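Local atomic coordinates of crystal protein (PDB entry 2ZTB), a protein that recognizes cancer cells as a Bacillus thuringiensis toxin, parasporin-2, here in its proteolytically activated form, and probably forms pores in their membranes. Residues A[114-117]-A[118-122]; A[163-166]-A[167-170]. All coordinates share one frame; numbering follows the deposited sequence.

How the contacts relate
Both contacts are local turns at strand ends, and they lie far apart in this elongated toxin. Their centres are about 62 Å apart, and their nearest atoms about 46 Å. Contact 1 follows the end of strand 96-116, with its centre about 11 Å from the centre of the chain. Contact 2 joins strands 147-164 and 168-199, with its centre about 53 Å from the chain centre. Strands 96-116 and 147-164 are antiparallel neighbours, and this sheet links the two. Along the chain, contact 1 leads into the separate hairpin 126-132/136-142, and contact 2 comes after it. A 1,2-ethanediol, probably from the crystallisation liquor, rests at contact 1.

Contact 1 of 2, residues A[114-117]-A[118-122]; sequences SSTT and TGFKF. With EDO (1,2-ethanediol), chain H.
T116 OG1 gathers two backbone N-H groups from the turn that follows its strand. G119 N donates to T116 OG1 at 3.0 Å. F120 N donates to T116 OG1, also at 3.0 Å. Both bonds are weak, bent to about 135°. With OG1 between the backbone N and the carbonyl carbon of T116 (chi1 65°), the hydroxyl faces the two amides of the turn. The turn passes through G119 with a positive phi of 91°, which suits glycine. An ethanediol lies alongside, its C2 3.3 Å from G119 CA, with a weak hydrogen bond between its O1 and T116 OG1.

Water links the next two hydroxyls. One water lies 2.7 Å from T117 OG1 and donates to T118 OG1 at 2.8 Å. T118 OG1 is also bonded to the backbone O of A15. The same water lies in the plane of the F120 ring, at its edge.

Nonpolar packing is light. T116 and F120 cross at about a right angle. T116 CB approaches F120 CD1 at 4.0 Å, at the edge of the ring.

Strand 96-116 pairs with strand 223-247 through S115 and R227, and T117, just past its end, still bonds T225. Beyond the turn, F120 packs on A15 and L16, on K63 of strand 61-90 and on I189 of strand 168-199.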
# COMPACT_ATOMS: atom_id res chain seq x y z
N SER A 114 -0.46 -1.48 2.09
CA SER A 114 0.18 -2.70 1.59
C SER A 114 0.60 -3.57 2.74
O SER A 114 0.67 -3.11 3.87
CB SER A 114 1.40 -2.42 0.69
OG SER A 114 2.34 -1.58 1.32
N SER A 115 0.88 -4.82 2.42
CA SER A 115 1.31 -5.80 3.38
C SER A 115 1.87 -6.99 2.61
O SER A 115 1.82 -7.04 1.37
CB SER A 115 0.13 -6.23 4.25
OG SER A 115 -0.86 -6.82 3.42
N THR A 116 2.42 -7.94 3.34
CA THR A 116 2.78 -9.24 2.77
C THR A 116 2.09 -10.27 3.63
O THR A 116 1.76 -10.00 4.79
CB THR A 116 4.30 -9.50 2.70
OG1 THR A 116 4.83 -9.57 4.03
CG2 THR A 116 5.02 -8.39 1.90
N THR A 117 1.81 -11.42 3.05
CA THR A 117 1.04 -12.44 3.74
C THR A 117 1.76 -13.04 4.95
O THR A 117 1.11 -13.60 5.81
CB THR A 117 0.58 -13.55 2.75
OG1 THR A 117 1.71 -14.06 2.01
CG2 THR A 117 -0.47 -12.97 1.77
N THR A 118 3.09 -12.90 5.02
CA THR A 118 3.90 -13.58 6.05
C THR A 118 4.89 -12.68 6.81
O THR A 118 5.64 -13.15 7.69
CB THR A 118 4.68 -14.78 5.45
OG1 THR A 118 5.47 -14.32 4.36
CG2 THR A 118 3.75 -15.89 4.94
N GLY A 119 4.94 -11.40 6.44
CA GLY A 119 5.69 -10.39 7.20
C GLY A 119 7.14 -10.17 6.80
O GLY A 119 8.01 -10.05 7.65
N PHE A 120 7.40 -10.13 5.51
CA PHE A 120 8.66 -9.66 4.99
C PHE A 120 8.95 -8.24 5.47
O PHE A 120 8.03 -7.48 5.78
CB PHE A 120 8.67 -9.71 3.47
CG PHE A 120 8.76 -11.10 2.91
CD1 PHE A 120 7.61 -11.81 2.57
CD2 PHE A 120 10.01 -11.72 2.76
CE1 PHE A 120 7.71 -13.12 2.07
CE2 PHE A 120 10.11 -13.02 2.25
CZ PHE A 120 8.96 -13.72 1.90
N LYS A 121 10.23 -7.90 5.57
CA LYS A 121 10.64 -6.58 6.04
C LYS A 121 11.44 -5.88 4.94
O LYS A 121 12.65 -5.82 5.01
CB LYS A 121 11.46 -6.69 7.33
CG LYS A 121 10.78 -7.48 8.45
CD LYS A 121 11.61 -7.51 9.72
CE LYS A 121 10.88 -8.22 10.85
NZ LYS A 121 10.66 -9.66 10.51
N PHE A 122 10.75 -5.39 3.93
CA PHE A 122 11.37 -4.59 2.87
C PHE A 122 11.63 -3.16 3.28
O PHE A 122 10.79 -2.52 3.91
CB PHE A 122 10.52 -4.61 1.61
CG PHE A 122 10.53 -5.92 0.90
CD1 PHE A 122 9.56 -6.87 1.15
CD2 PHE A 122 11.51 -6.20 -0.05
CE1 PHE A 122 9.56 -8.08 0.48
CE2 PHE A 122 11.52 -7.41 -0.73
CZ PHE A 122 10.54 -8.36 -0.46
C1 EDO H . 3.45 -6.89 6.32
O1 EDO H . 4.79 -6.62 5.87
C2 EDO H . 3.35 -8.10 7.27
O2 EDO H . 3.59 -7.88 8.70
O HOH W 1 4.31 -13.47 1.96

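Contact 2 of 2, residues A[163-166]-A[167-170]; sequences TVPA and QSRR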
# COMPACT_ATOMS: atom_id res chain seq x y z
N THR A 163 -35.49 34.27 -7.27
CA THR A 163 -36.59 35.13 -6.83
C THR A 163 -37.15 34.58 -5.54
O THR A 163 -37.49 33.39 -5.45
CB THR A 163 -37.71 35.21 -7.89
OG1 THR A 163 -37.17 35.60 -9.15
CG2 THR A 163 -38.81 36.21 -7.47
N VAL A 164 -37.22 35.43 -4.52
CA VAL A 164 -37.86 35.02 -3.27
C VAL A 164 -39.14 35.85 -3.06
O VAL A 164 -39.09 37.09 -3.00
CB VAL A 164 -36.88 34.97 -2.03
CG1 VAL A 164 -36.06 36.24 -1.89
CG2 VAL A 164 -37.62 34.63 -0.73
N PRO A 165 -40.30 35.16 -3.04
CA PRO A 165 -41.61 35.79 -2.88
C PRO A 165 -41.75 36.61 -1.60
O PRO A 165 -40.88 36.55 -0.71
CB PRO A 165 -42.60 34.61 -2.89
CG PRO A 165 -41.79 33.39 -2.77
CD PRO A 165 -40.41 33.70 -3.23
N ALA A 166 -42.85 37.36 -1.52
CA ALA A 166 -43.10 38.38 -0.50
C ALA A 166 -42.61 38.07 0.91
O ALA A 166 -41.62 38.64 1.36
CB ALA A 166 -44.59 38.77 -0.49
N GLN A 167 -43.29 37.16 1.61
CA GLN A 167 -43.00 36.93 3.03
C GLN A 167 -42.50 35.53 3.24
O GLN A 167 -43.20 34.69 3.81
CB GLN A 167 -44.24 37.20 3.90
CG GLN A 167 -44.58 38.67 4.10
CD GLN A 167 -43.49 39.45 4.85
OE1 GLN A 167 -43.24 40.62 4.53
NE2 GLN A 167 -42.86 38.82 5.84
N SER A 168 -41.27 35.30 2.79
CA SER A 168 -40.73 33.95 2.72
C SER A 168 -39.21 33.89 2.73
O SER A 168 -38.52 34.90 2.57
CB SER A 168 -41.27 33.25 1.46
OG SER A 168 -41.25 34.14 0.36
N ARG A 169 -38.72 32.68 2.95
CA ARG A 169 -37.32 32.35 2.80
C ARG A 169 -37.18 31.31 1.70
O ARG A 169 -38.14 30.61 1.37
CB ARG A 169 -36.74 31.83 4.12
CG ARG A 169 -37.54 30.70 4.74
CD ARG A 169 -37.27 30.56 6.23
NE ARG A 169 -38.16 29.57 6.85
CZ ARG A 169 -38.04 28.25 6.70
NH1 ARG A 169 -37.08 27.73 5.92
NH2 ARG A 169 -38.89 27.44 7.31
N ARG A 170 -35.98 31.21 1.14
CA ARG A 170 -35.69 30.27 0.08
C ARG A 170 -34.27 29.75 0.22
O ARG A 170 -33.32 30.53 0.24
CB ARG A 170 -35.90 30.95 -1.29
CG ARG A 170 -36.11 29.97 -2.42
CD ARG A 170 -36.85 30.57 -3.61
NE ARG A 170 -37.06 29.52 -4.60
CZ ARG A 170 -37.34 29.71 -5.88
NH1 ARG A 170 -37.47 30.94 -6.39
NH2 ARG A 170 -37.50 28.66 -6.67
O HOH W 2 -36.18 31.86 -9.10
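The guanidinium of R170 meets T163 at its edge. NH1 donates to T163 O at 2.6 Å, with an N-H...O angle of 153°. The oxygen lies in the guanidinium plane, and NH1 lies in the carbonyl plane of T163. The groups meet edge on, with their planes tilted to each other. P165 offers a puckered ring. S168 OG lies over one of its faces, 3.3 Å from P165 CG, with the remaining ring atoms N, CA, CB and CD 3.6 to 3.7 Å away.

R170 reaches T163 by an extended chain. Its CG is anti to the backbone N (chi1 -159°), and the side chain then runs straight from CG to NE. NE is bonded to Q243 O, so the guanidinium is gripped on two of its nitrogens. A water accepts from T163 N at 3.1 Å and, weakly, from R170 NH1, and so bridges the same two residues again.

V164 lies between the arginine and the proline. Its CG2 packs 4.1 Å from R170 CB and also lies 3.4 Å from the backbone S168 O. At the bend itself, A166 and Q167 reverse the chain, and segments 163-166 and 167-170 run 152° apart.

The arrangement is a beta-arch. The two arms meet through side chains and side-chain-to-backbone contacts, with no backbone hydrogen bond between them. Each makes its backbone hydrogen bonds with other strands. V164 pairs with F96 of strand 96-116. S168 and R170 pair with N90 and L88 of strand 61-90, and R169 with R246 of strand 223-247. N90 ND2 also bonds V164 O. P165 and R170 both pack on A245 of strand 223-247.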